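Local coordinates for SusD superfamily protein (Bacteroides fragilis NCTC 9343, PDB 3NQP) that probably binds glycans at the cell surface as an outer-membrane member of the SusD family, in the manner of its starch-binding relatives, at residues L307-T312 with K360-V365; F283-G288 with E301-A306; F271-A276 with A370-G375. One frame throughout, in Å; residues are numbered along the deposited sequence.

Contact 1: L307-T312 with K360-V365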
loop_
_atom_site.group_PDB
_atom_site.type_symbol
_atom_site.label_atom_id
_atom_site.label_comp_id
_atom_site.label_asym_id
_atom_site.label_seq_id
_atom_site.Cartn_x
_atom_site.Cartn_y
_atom_site.Cartn_z
ATOM N N LEU A 307 11.632 -22.304 -1.812
ATOM C CA LEU A 307 10.246 -21.808 -1.646
ATOM C C LEU A 307 9.182 -22.677 -2.281
ATOM O O LEU A 307 8.005 -22.462 -2.042
ATOM C CB LEU A 307 10.098 -20.395 -2.173
ATOM C CG LEU A 307 10.910 -19.362 -1.387
ATOM C CD1 LEU A 307 10.579 -17.958 -1.894
ATOM C CD2 LEU A 307 10.749 -19.437 0.150
ATOM N N ASP A 308 9.588 -23.685 -3.059
ATOM C CA ASP A 308 8.636 -24.472 -3.846
ATOM C C ASP A 308 7.833 -23.560 -4.778
ATOM O O ASP A 308 6.596 -23.443 -4.714
ATOM C CB ASP A 308 7.721 -25.328 -2.960
ATOM C CG ASP A 308 7.042 -26.465 -3.743
ATOM O OD1 ASP A 308 7.280 -26.646 -4.962
ATOM O OD2 ASP A 308 6.252 -27.184 -3.123
ATOM N N ILE A 309 8.562 -22.938 -5.679
ATOM C CA ILE A 309 7.932 -22.136 -6.707
ATOM C C ILE A 309 8.226 -22.693 -8.118
ATOM O O ILE A 309 7.751 -22.137 -9.089
ATOM C CB ILE A 309 8.368 -20.662 -6.604
ATOM C CG1 ILE A 309 9.843 -20.546 -6.847
ATOM C CG2 ILE A 309 7.927 -20.018 -5.223
ATOM C CD1 ILE A 309 10.415 -19.107 -7.139
ATOM N N GLN A 310 8.934 -23.822 -8.211
ATOM C CA GLN A 310 9.304 -24.413 -9.496
ATOM C C GLN A 310 9.892 -23.319 -10.395
ATOM O O GLN A 310 10.674 -22.508 -9.903
ATOM C CB GLN A 310 8.111 -25.103 -10.137
ATOM C CG GLN A 310 7.333 -26.028 -9.233
ATOM C CD GLN A 310 6.223 -25.336 -8.521
ATOM O OE1 GLN A 310 5.435 -24.599 -9.135
ATOM N NE2 GLN A 310 6.147 -25.541 -7.187
ATOM N N ASN A 311 9.547 -23.285 -11.682
ATOM C CA ASN A 311 10.066 -22.269 -12.559
ATOM C C ASN A 311 9.142 -21.081 -12.766
ATOM O O ASN A 311 9.203 -20.446 -13.821
ATOM C CB ASN A 311 10.479 -22.820 -13.937
ATOM C CG ASN A 311 11.461 -21.894 -14.643
ATOM O OD1 ASN A 311 12.223 -21.152 -13.979
ATOM N ND2 ASN A 311 11.424 -21.882 -15.965
ATOM N N THR A 312 8.348 -20.746 -11.761
ATOM C CA THR A 312 7.347 -19.708 -11.886
ATOM C C THR A 312 7.865 -18.321 -11.540
ATOM O O THR A 312 7.112 -17.332 -11.682
ATOM C CB THR A 312 6.105 -20.020 -10.988
ATOM O OG1 THR A 312 6.493 -20.001 -9.608
ATOM C CG2 THR A 312 5.504 -21.382 -11.306
ATOM N N LYS A 360 6.234 -13.627 1.665
ATOM C CA LYS A 360 5.167 -13.109 2.519
ATOM C C LYS A 360 3.785 -13.510 2.063
ATOM O O LYS A 360 2.931 -13.799 2.901
ATOM C CB LYS A 360 5.223 -11.576 2.549
ATOM C CG LYS A 360 4.315 -10.929 3.625
ATOM C CD LYS A 360 4.619 -9.435 3.790
ATOM C CE LYS A 360 3.613 -8.757 4.717
ATOM N NZ LYS A 360 4.051 -7.393 5.081
ATOM N N ASN A 361 3.562 -13.501 0.750
ATOM C CA ASN A 361 2.199 -13.559 0.184
ATOM C C ASN A 361 2.233 -14.171 -1.234
ATOM O O ASN A 361 1.791 -13.579 -2.198
ATOM C CB ASN A 361 1.591 -12.143 0.214
ATOM C CG ASN A 361 0.132 -12.095 -0.178
ATOM O OD1 ASN A 361 -0.645 -13.017 0.124
ATOM N ND2 ASN A 361 -0.269 -10.979 -0.806
ATOM N N ILE A 362 2.852 -15.348 -1.347
ATOM C CA ILE A 362 3.038 -16.035 -2.644
ATOM C C ILE A 362 2.045 -17.193 -2.857
ATOM O O ILE A 362 2.312 -18.142 -3.616
ATOM C CB ILE A 362 4.520 -16.464 -2.869
ATOM C CG1 ILE A 362 5.042 -17.361 -1.738
ATOM C CG2 ILE A 362 5.405 -15.217 -3.010
ATOM C CD1 ILE A 362 6.297 -18.299 -2.143
ATOM N N GLY A 363 0.886 -17.115 -2.211
ATOM C CA GLY A 363 -0.232 -18.053 -2.545
ATOM C C GLY A 363 0.010 -19.484 -2.060
ATOM O O GLY A 363 0.392 -19.676 -0.916
ATOM N N TYR A 364 -0.160 -20.471 -2.937
ATOM C CA TYR A 364 0.044 -21.887 -2.543
ATOM C C TYR A 364 0.460 -22.751 -3.708
ATOM O O TYR A 364 0.503 -22.300 -4.854
ATOM C CB TYR A 364 -1.234 -22.446 -1.892
ATOM C CG TYR A 364 -2.469 -22.318 -2.767
ATOM C CD1 TYR A 364 -2.541 -22.930 -4.028
ATOM C CD2 TYR A 364 -3.564 -21.558 -2.346
ATOM C CE1 TYR A 364 -3.669 -22.791 -4.831
ATOM C CE2 TYR A 364 -4.699 -21.427 -3.134
ATOM C CZ TYR A 364 -4.738 -22.025 -4.385
ATOM O OH TYR A 364 -5.855 -21.844 -5.166
ATOM N N VAL A 365 0.778 -24.011 -3.422
ATOM C CA VAL A 365 1.071 -24.964 -4.458
ATOM C C VAL A 365 -0.178 -25.820 -4.555
ATOM O O VAL A 365 -0.638 -26.390 -3.546
ATOM C CB VAL A 365 2.283 -25.824 -4.114
ATOM C CG1 VAL A 365 2.574 -26.781 -5.246
ATOM C CG2 VAL A 365 3.528 -24.947 -3.793
#
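L307 and I309 meet I362, and D308 and Q310 meet V365, where an irregular loop ending in a type II' beta turn lies beside the first strand of the short antiparallel pair 364-365 and 371-372. These elements belong to the SusD-family part of the chain. L307 opens the contact with CD1, which stops 4.3 Å from I362 CD1; both are branched aliphatics, suited to a buried place. At D308 the backbone does the touching: V365 CG2 is 3.5 Å from D308 O, a carbonyl oxygen that accepts from R371 NE. The D308 side chain has two conformers; in the one given here it crosses V365 at about a right angle. I309 follows, and its CG2 branch touches I362 CD1 at 3.9 Å, the two side chains also crossing at about a right angle. I362 CG1 lies between its backbone N and carbonyl carbon (chi1 57°), and chi2 of 157° then carries CD1 out, anti to CA. Q310 comes at the second position of the turn, where it adopts a positive phi. Its OE1 accepts from R371 N, and NE2 bonds OD1 of the given D308 conformer at 2.7 Å. T312 N closes the turn on I309 O at 3.1 Å, and a threonine suits the place because its hydroxyl adds a second bond to that carbonyl, T312 OG1 lying 2.5 Å from I309 O, on a lone pair in the carbonyl plane.

Contact 2: F283-G288 with E301-A306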
loop_
_atom_site.group_PDB
_atom_site.type_symbol
_atom_site.label_atom_id
_atom_site.label_comp_id
_atom_site.label_asym_id
_atom_site.label_seq_id
_atom_site.Cartn_x
_atom_site.Cartn_y
_atom_site.Cartn_z
ATOM N N PHE A 283 9.476 -11.285 -6.944
ATOM C CA PHE A 283 10.348 -10.960 -5.798
ATOM C C PHE A 283 11.104 -12.216 -5.321
ATOM O O PHE A 283 11.610 -12.223 -4.194
ATOM C CB PHE A 283 9.554 -10.442 -4.587
ATOM C CG PHE A 283 9.044 -9.029 -4.720
ATOM C CD1 PHE A 283 8.020 -8.720 -5.585
ATOM C CD2 PHE A 283 9.526 -8.027 -3.882
ATOM C CE1 PHE A 283 7.550 -7.395 -5.666
ATOM C CE2 PHE A 283 9.049 -6.723 -3.954
ATOM C CZ PHE A 283 8.068 -6.416 -4.828
ATOM N N THR A 284 11.126 -13.275 -6.133
ATOM C CA THR A 284 11.687 -14.570 -5.686
ATOM C C THR A 284 13.025 -14.931 -6.361
ATOM O O THR A 284 14.055 -14.271 -6.106
ATOM C CB THR A 284 10.644 -15.695 -5.786
ATOM O OG1 THR A 284 10.304 -15.987 -7.154
ATOM C CG2 THR A 284 9.388 -15.298 -4.994
ATOM N N TYR A 285 13.020 -15.974 -7.206
ATOM C CA TYR A 285 14.183 -16.349 -7.962
ATOM C C TYR A 285 13.688 -17.211 -9.164
ATOM O O TYR A 285 12.540 -17.718 -9.190
ATOM C CB TYR A 285 15.179 -17.106 -7.086
ATOM C CG TYR A 285 14.500 -18.241 -6.370
ATOM C CD1 TYR A 285 13.830 -18.016 -5.170
ATOM C CD2 TYR A 285 14.479 -19.513 -6.905
ATOM C CE1 TYR A 285 13.163 -19.039 -4.508
ATOM C CE2 TYR A 285 13.806 -20.571 -6.222
ATOM C CZ TYR A 285 13.146 -20.315 -5.047
ATOM O OH TYR A 285 12.453 -21.324 -4.391
ATOM N N ASN A 286 14.559 -17.328 -10.152
ATOM C CA ASN A 286 14.308 -18.063 -11.374
ATOM C C ASN A 286 15.016 -19.420 -11.281
ATOM O O ASN A 286 16.215 -19.496 -11.481
ATOM C CB ASN A 286 14.911 -17.255 -12.524
ATOM C CG ASN A 286 14.480 -17.738 -13.901
ATOM O OD1 ASN A 286 14.372 -18.924 -14.152
ATOM N ND2 ASN A 286 14.252 -16.790 -14.810
ATOM N N VAL A 287 14.284 -20.492 -11.072
ATOM C CA VAL A 287 14.926 -21.827 -10.974
ATOM C C VAL A 287 15.570 -22.247 -12.304
ATOM O O VAL A 287 16.650 -22.831 -12.330
ATOM C CB VAL A 287 13.938 -22.865 -10.500
ATOM C CG1 VAL A 287 14.479 -24.293 -10.728
ATOM C CG2 VAL A 287 13.677 -22.653 -9.020
ATOM N N GLY A 288 14.928 -21.888 -13.401
ATOM C CA GLY A 288 15.423 -22.195 -14.732
ATOM C C GLY A 288 16.822 -21.674 -15.047
ATOM O O GLY A 288 17.660 -22.404 -15.584
ATOM N N GLU A 301 22.519 -25.760 3.760
ATOM C CA GLU A 301 22.001 -26.601 2.699
ATOM C C GLU A 301 21.939 -25.819 1.409
ATOM O O GLU A 301 21.709 -24.632 1.444
ATOM C CB GLU A 301 20.589 -27.051 3.106
ATOM C CG GLU A 301 19.915 -27.951 2.194
ATOM C CD GLU A 301 18.553 -28.391 2.691
ATOM O OE1 GLU A 301 18.160 -28.100 3.844
ATOM O OE2 GLU A 301 17.870 -29.036 1.888
ATOM N N VAL A 302 22.127 -26.484 0.279
ATOM C CA VAL A 302 22.025 -25.819 -1.037
ATOM C C VAL A 302 20.603 -25.257 -1.192
ATOM O O VAL A 302 19.637 -25.877 -0.783
ATOM C CB VAL A 302 22.385 -26.756 -2.204
ATOM C CG1 VAL A 302 22.238 -26.060 -3.540
ATOM C CG2 VAL A 302 23.832 -27.235 -2.094
ATOM N N PHE A 303 20.497 -24.045 -1.730
ATOM C CA PHE A 303 19.199 -23.355 -1.766
ATOM C C PHE A 303 18.166 -24.084 -2.655
ATOM O O PHE A 303 17.042 -24.334 -2.235
ATOM C CB PHE A 303 19.441 -21.909 -2.247
ATOM C CG PHE A 303 18.248 -20.999 -2.088
ATOM C CD1 PHE A 303 17.230 -21.028 -2.990
ATOM C CD2 PHE A 303 18.150 -20.163 -0.996
ATOM C CE1 PHE A 303 16.125 -20.171 -2.855
ATOM C CE2 PHE A 303 17.050 -19.345 -0.836
ATOM C CZ PHE A 303 16.049 -19.337 -1.792
ATOM N N GLY A 304 18.538 -24.415 -3.892
ATOM C CA GLY A 304 17.643 -25.157 -4.768
ATOM C C GLY A 304 16.320 -24.400 -4.927
ATOM O O GLY A 304 16.308 -23.185 -5.127
ATOM N N ASP A 305 15.206 -25.112 -4.864
ATOM C CA ASP A 305 13.900 -24.488 -4.957
ATOM C C ASP A 305 13.297 -24.436 -3.563
ATOM O O ASP A 305 12.245 -25.039 -3.297
ATOM C CB ASP A 305 12.976 -25.271 -5.899
ATOM C CG ASP A 305 11.627 -24.619 -6.048
ATOM O OD1 ASP A 305 11.467 -23.463 -5.634
ATOM O OD2 ASP A 305 10.734 -25.217 -6.637
ATOM N N ALA A 306 13.950 -23.691 -2.679
ATOM C CA ALA A 306 13.614 -23.676 -1.256
ATOM C C ALA A 306 12.185 -23.197 -0.978
ATOM O O ALA A 306 11.613 -23.621 -0.033
ATOM C CB ALA A 306 14.614 -22.804 -0.507
#
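Y285 and F303 form a T-shaped (edge-to-face) aromatic pair, and the same tyrosine reaches past it to bond D305, so two irregular segments of one long loop in the SusD-family region are joined largely through a single ring. The centroids are 5.1 Å apart and the planes stand at 89°. F303 presents its rim: CE1 sits over one face of Y285, displaced from the middle, and lies 3.6 Å from Y285 CE1. Y285 CG lies between its backbone N and carbonyl carbon (chi1 51°), whereas F303 CG is anti to its own N. A306 CB covers part of one face of the F303 ring, and I339 of the strand 338-344 also touches it; an apolar phenylalanine suits a buried place with such aliphatic neighbours.

A tyrosine suits position 285 because it offers a face for packing and a hydroxyl for bonding. Its OH donates to D305 OD1 at 2.7 Å, on the lone pair pointing away from OD2, and in turn accepts from L307 N. The carboxylate plane is steeply inclined to the ring, at 74°. Aspartate is short enough to stay near the backbone while gathering several donors: OD1 also takes I309 N, and OD2 takes Q310 N. With that many donors around it, the carboxylate would be expected to remain charged. G304, whose positive phi favours glycine, turns the chain between F303 and D305; its O is 3.8 Å from Y285 CE2. V287 adds an apolar flank across the aspartate, with V287 CG2 lying 4.1 Å from both CG and OD1 of D305.

Contact 3: F271-A276 with A370-G375. With EDO (1,2-ethanediol), chain I.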
loop_
_atom_site.group_PDB
_atom_site.type_symbol
_atom_site.label_atom_id
_atom_site.label_comp_id
_atom_site.label_asym_id
_atom_site.label_seq_id
_atom_site.Cartn_x
_atom_site.Cartn_y
_atom_site.Cartn_z
ATOM N N PHE A 271 -7.442 -12.379 -5.474
ATOM C CA PHE A 271 -6.831 -13.101 -6.571
ATOM C C PHE A 271 -7.317 -14.542 -6.390
ATOM O O PHE A 271 -7.484 -14.994 -5.266
ATOM C CB PHE A 271 -5.287 -12.940 -6.551
ATOM C CG PHE A 271 -4.835 -11.571 -7.065
ATOM C CD1 PHE A 271 -4.863 -11.276 -8.433
ATOM C CD2 PHE A 271 -4.468 -10.578 -6.200
ATOM C CE1 PHE A 271 -4.512 -10.023 -8.909
ATOM C CE2 PHE A 271 -4.135 -9.331 -6.646
ATOM C CZ PHE A 271 -4.147 -9.039 -8.018
ATOM N N LEU A 272 -7.621 -15.221 -7.493
ATOM C CA LEU A 272 -8.295 -16.529 -7.460
ATOM C C LEU A 272 -7.711 -17.409 -8.551
ATOM O O LEU A 272 -7.668 -17.003 -9.706
ATOM C CB LEU A 272 -9.806 -16.344 -7.678
ATOM C CG LEU A 272 -10.765 -17.542 -7.682
ATOM C CD1 LEU A 272 -10.760 -18.274 -6.312
ATOM C CD2 LEU A 272 -12.187 -17.101 -8.079
ATOM N N GLU A 273 -7.184 -18.568 -8.170
ATOM C CA GLU A 273 -6.699 -19.545 -9.148
ATOM C C GLU A 273 -7.725 -19.748 -10.255
ATOM O O GLU A 273 -8.921 -19.816 -10.011
ATOM C CB GLU A 273 -6.376 -20.873 -8.486
ATOM C CG GLU A 273 -5.803 -21.920 -9.422
ATOM C CD GLU A 273 -5.395 -23.191 -8.693
ATOM O OE1 GLU A 273 -5.546 -23.284 -7.466
ATOM O OE2 GLU A 273 -4.882 -24.084 -9.352
ATOM N N GLY A 274 -7.241 -19.772 -11.486
ATOM C CA GLY A 274 -8.117 -19.912 -12.631
ATOM C C GLY A 274 -8.817 -18.668 -13.094
ATOM O O GLY A 274 -9.546 -18.732 -14.073
ATOM N N GLU A 275 -8.615 -17.541 -12.417
ATOM C CA GLU A 275 -9.251 -16.271 -12.823
ATOM C C GLU A 275 -8.195 -15.162 -12.992
ATOM O O GLU A 275 -8.027 -14.624 -14.083
ATOM C CB GLU A 275 -10.315 -15.881 -11.806
ATOM C CG GLU A 275 -11.100 -14.583 -12.109
ATOM C CD GLU A 275 -12.206 -14.324 -11.066
ATOM O OE1 GLU A 275 -11.892 -13.859 -9.932
ATOM O OE2 GLU A 275 -13.392 -14.580 -11.364
ATOM N N ALA A 276 -7.472 -14.844 -11.920
ATOM C CA ALA A 276 -6.410 -13.838 -11.968
ATOM C C ALA A 276 -5.447 -14.134 -10.847
ATOM O O ALA A 276 -5.866 -14.523 -9.744
ATOM C CB ALA A 276 -6.986 -12.452 -11.833
ATOM N N ALA A 370 1.758 -27.196 -8.857
ATOM C CA ALA A 370 2.119 -25.887 -9.380
ATOM C C ALA A 370 1.879 -24.734 -8.385
ATOM O O ALA A 370 0.820 -24.633 -7.784
ATOM C CB ALA A 370 1.359 -25.605 -10.698
ATOM N N ARG A 371 2.876 -23.868 -8.258
ATOM C CA ARG A 371 2.786 -22.656 -7.494
ATOM C C ARG A 371 1.780 -21.728 -8.180
ATOM O O ARG A 371 1.870 -21.494 -9.379
ATOM C CB ARG A 371 4.170 -22.002 -7.417
ATOM C CG ARG A 371 4.220 -20.536 -6.872
ATOM C CD ARG A 371 3.721 -20.428 -5.439
ATOM N NE ARG A 371 4.485 -21.260 -4.524
ATOM C CZ ARG A 371 4.231 -21.337 -3.224
ATOM N NH1 ARG A 371 3.227 -20.648 -2.707
ATOM N NH2 ARG A 371 4.966 -22.119 -2.448
ATOM N N VAL A 372 0.807 -21.260 -7.414
ATOM C CA VAL A 372 -0.177 -20.298 -7.883
ATOM C C VAL A 372 -0.113 -19.028 -7.050
ATOM O O VAL A 372 -0.331 -19.058 -5.856
ATOM C CB VAL A 372 -1.607 -20.898 -7.831
ATOM C CG1 VAL A 372 -2.635 -19.894 -8.347
ATOM C CG2 VAL A 372 -1.725 -22.195 -8.672
ATOM N N TYR A 373 0.208 -17.903 -7.670
ATOM C CA TYR A 373 0.328 -16.630 -6.927
ATOM C C TYR A 373 -1.052 -15.964 -6.734
ATOM O O TYR A 373 -1.340 -14.945 -7.334
ATOM C CB TYR A 373 1.302 -15.689 -7.620
ATOM C CG TYR A 373 2.704 -16.267 -7.667
ATOM C CD1 TYR A 373 3.503 -16.307 -6.531
ATOM C CD2 TYR A 373 3.213 -16.800 -8.827
ATOM C CE1 TYR A 373 4.804 -16.846 -6.578
ATOM C CE2 TYR A 373 4.478 -17.342 -8.879
ATOM C CZ TYR A 373 5.275 -17.366 -7.742
ATOM O OH TYR A 373 6.543 -17.896 -7.797
ATOM N N CYS A 374 -1.893 -16.582 -5.901
ATOM C CA CYS A 374 -3.223 -16.082 -5.612
ATOM C C CYS A 374 -3.337 -15.498 -4.217
ATOM O O CYS A 374 -4.421 -15.479 -3.641
ATOM C CB CYS A 374 -4.270 -17.186 -5.856
ATOM S SG CYS A 374 -4.089 -18.624 -4.786
ATOM N N GLY A 375 -2.219 -15.025 -3.640
ATOM C CA GLY A 375 -2.296 -14.247 -2.404
ATOM C C GLY A 375 -3.134 -12.973 -2.612
ATOM O O GLY A 375 -2.982 -12.308 -3.620
HETATM C C1 EDO I . 3.803 -19.898 0.376
HETATM O O1 EDO I . 4.892 -19.484 1.247
HETATM C C2 EDO I . 3.078 -21.174 0.825
HETATM O O2 EDO I . 3.836 -22.343 0.442
#
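F271 and C374 bring the two backbones closest, with their CA atoms 4.8 Å apart and F271 O 3.5 Å from C374 O. Segment 271-276 has no regular structure, and 370-375 is regular only at the strand 371-372. In 271-276 the chain doubles back on itself: L272 O accepts from both E275 N and A276 N, and L272 N bonds A276 O, which makes a classic beta bulge. G274 at the bend has backbone angles at which a side chain would be jammed against the preceding carbonyl. In 370-375, Y373 is the centre of an inverse gamma turn, closed by a weak bond from C374 N to V372 O, which swings the chain off the strand 371-372.

The side chains fill in around this close approach. F271 packs CB 4.4 Å from C374 CB, and its ring atom CD2 lies 3.4 Å from G375 O; farther out the ring leads away, toward R36 of the helix 21-37. C374 is compact enough to let the backbones come so near. E273 extends across V372 at about a right angle (chi1 -177°, CG anti to the backbone N). Its aliphatic CB and CG lie against V372 CG1, and OE2 stands 3.7 Å from V372 CG2, while the carboxylate oxygens have partners elsewhere: Y364 OH for OE1 and N366 ND2 for OE2. On the other segment R371 CG lies over one face of the Y373 ring, 3.4 Å above its plane. R371 NH2 donates almost straight (165°) to O2 of a 1,2-ethanediol at 3.1 Å, probably from the crystallisation liquor, and R371 NH1 bonds I362 O. Overall, a turn containing a classic beta bulge packs beside the second strand of the two-stranded antiparallel pair 364-365 and 371-372, within the SusD-family part of the fold.

How the contacts relate
From the N terminus, 271-276 comes first and waits almost a hundred residues for 370-375, so contact 3 closes the longest loop and encloses the other two. Within it, contact 2 closes a short irregular loop of twelve residues between 283-288 and 301-306. Contact 1 begins at the very next residue and spans the helices 321-325 and 333-337 and the hairpin 338-344 with 351-358; contacts 1 and 2 therefore run in series and do not cross. Contacts 1 and 3 share the strand pair 364-365 and 371-372, and T312 OG1 also meets Y373 OH. Contact 2 joins contact 1 through N311 OD1, which accepts from G288 N.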